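Long-range contact in eukaryotic translation initiation factor 4 gamma 2 (Homo sapiens, PDB 4IUL), which takes part in translation initiation as an eIF4G-like factor whose MIF4G domain, built of HEAT repeats, interacts with the helicase eIF4A: residues A[127-131]-A[183-187]. Residues are numbered along the deposited sequence; the frame is centred on the assembly and turned at random.
Sequences VDVYD and KKKRV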
# COMPACT_ATOMS: atom_id res chain seq x y z
N VAL A 127 3.81 16.03 -0.93
CA VAL A 127 5.25 16.06 -0.67
C VAL A 127 5.96 17.12 -1.51
O VAL A 127 6.83 17.83 -1.02
CB VAL A 127 5.90 14.68 -0.94
CG1 VAL A 127 7.42 14.81 -1.05
CG2 VAL A 127 5.55 13.71 0.17
N ASP A 128 5.57 17.23 -2.78
CA ASP A 128 6.19 18.20 -3.68
C ASP A 128 5.47 19.55 -3.66
O ASP A 128 5.62 20.36 -4.57
CB ASP A 128 6.20 17.64 -5.10
CG ASP A 128 6.88 16.29 -5.20
OD1 ASP A 128 8.02 16.15 -4.71
OD2 ASP A 128 6.27 15.35 -5.76
N VAL A 129 4.70 19.79 -2.60
CA VAL A 129 3.95 21.04 -2.46
C VAL A 129 4.86 22.24 -2.24
O VAL A 129 4.46 23.39 -2.49
CB VAL A 129 2.95 20.96 -1.29
CG1 VAL A 129 3.71 20.86 0.03
CG2 VAL A 129 2.04 22.18 -1.29
N TYR A 130 6.07 21.99 -1.77
CA TYR A 130 7.02 23.07 -1.51
C TYR A 130 8.17 23.01 -2.51
O TYR A 130 9.01 23.91 -2.56
CB TYR A 130 7.56 22.96 -0.09
CG TYR A 130 6.50 23.04 0.98
CD1 TYR A 130 5.69 24.17 1.11
CD2 TYR A 130 6.29 21.98 1.87
CE1 TYR A 130 4.71 24.25 2.10
CE2 TYR A 130 5.31 22.05 2.86
CZ TYR A 130 4.52 23.18 2.97
OH TYR A 130 3.55 23.25 3.94
N ASP A 131 8.20 21.95 -3.30
CA ASP A 131 9.24 21.74 -4.30
C ASP A 131 8.98 22.58 -5.55
O ASP A 131 9.54 23.67 -5.71
CB ASP A 131 9.31 20.26 -4.68
CG ASP A 131 9.48 19.36 -3.46
OD1 ASP A 131 8.66 19.46 -2.52
OD2 ASP A 131 10.44 18.55 -3.45
N LYS A 183 16.63 10.51 -6.43
CA LYS A 183 17.42 11.45 -5.65
C LYS A 183 17.03 12.91 -5.91
O LYS A 183 17.42 13.50 -6.92
CB LYS A 183 18.91 11.26 -5.96
CG LYS A 183 19.82 12.29 -5.32
CD LYS A 183 19.68 12.29 -3.81
CE LYS A 183 20.58 13.33 -3.19
NZ LYS A 183 20.45 13.34 -1.72
N LYS A 184 16.25 13.47 -5.00
CA LYS A 184 15.81 14.85 -5.11
C LYS A 184 16.98 15.80 -4.89
O LYS A 184 17.91 15.49 -4.15
CB LYS A 184 14.72 15.14 -4.08
CG LYS A 184 13.46 14.31 -4.25
CD LYS A 184 12.69 14.73 -5.49
CE LYS A 184 11.33 14.07 -5.54
NZ LYS A 184 10.49 14.45 -4.37
N LYS A 185 16.94 16.96 -5.54
CA LYS A 185 18.01 17.94 -5.39
C LYS A 185 18.06 18.45 -3.95
O LYS A 185 19.13 18.53 -3.35
CB LYS A 185 17.81 19.12 -6.34
CG LYS A 185 17.90 18.75 -7.81
CD LYS A 185 18.00 19.99 -8.69
CE LYS A 185 16.78 20.89 -8.54
NZ LYS A 185 16.89 22.10 -9.40
N ARG A 186 16.90 18.79 -3.41
CA ARG A 186 16.82 19.30 -2.05
C ARG A 186 17.35 18.28 -1.03
O ARG A 186 18.34 18.54 -0.35
CB ARG A 186 15.37 19.67 -1.71
CG ARG A 186 15.16 20.22 -0.30
CD ARG A 186 13.72 20.68 -0.07
NE ARG A 186 13.34 21.79 -0.94
CZ ARG A 186 12.18 22.44 -0.86
NH1 ARG A 186 11.28 22.10 0.05
NH2 ARG A 186 11.93 23.44 -1.70
N VAL A 187 16.69 17.13 -0.95
CA VAL A 187 17.10 16.08 -0.02
C VAL A 187 18.56 15.69 -0.21
O VAL A 187 19.08 15.69 -1.32
CB VAL A 187 16.21 14.82 -0.19
CG1 VAL A 187 16.65 13.73 0.78
CG2 VAL A 187 14.75 15.18 0.04
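In the HEAT-repeat MIF4G domain, two inter-helix loops meet at the surface where Lys184 pairs with Asp128 and Arg186 reaches the backbone carbonyl of Tyr130, and they show how loops can be joined by long basic side chains with little packing. Only 202 Å² is buried between 127-131 and 183-187, and the closest CA atoms, those of Asp131 and Arg186, remain 8.3 Å apart. Lys184, bent at chi2 (-70°) and again at chi4, brings its ammonium NZ to 3.0 Å from Asp128 OD1 in a hydrogen-bonded salt bridge. The carboxylate receives it on the syn lone pair of OD1, and the two side chains cross at about a right angle. Asp131 adds negative charge nearby, its OD2 4.2 Å from Lys184 NZ, too far for a salt bridge, though the opposite charge is probably favourable to the ammonium. An alanine in place of Asp128 would probably cost Lys184 its salt-bridge partner and let the end of its chain swing more freely. Arg186 makes the second link, a hydrogen bond: extended through chi2 and turned at chi3, it brings NH2 to 3.1 Å from Tyr130 O. This bond is bent, with 140° at the hydrogen; NH2 stands above the carbonyl plane, while the oxygen is tilted from the guanidinium plane. Beside it, NH1 lies 3.8 Å from Tyr130 CB, so the guanidinium touches the base of the tyrosine rather than its ring. The contact links the loop following helix 107-127 to the one between helices 170-181 and 193-210, while Tyr130 also packs on Glu141 and Gln144 of helix 141-163.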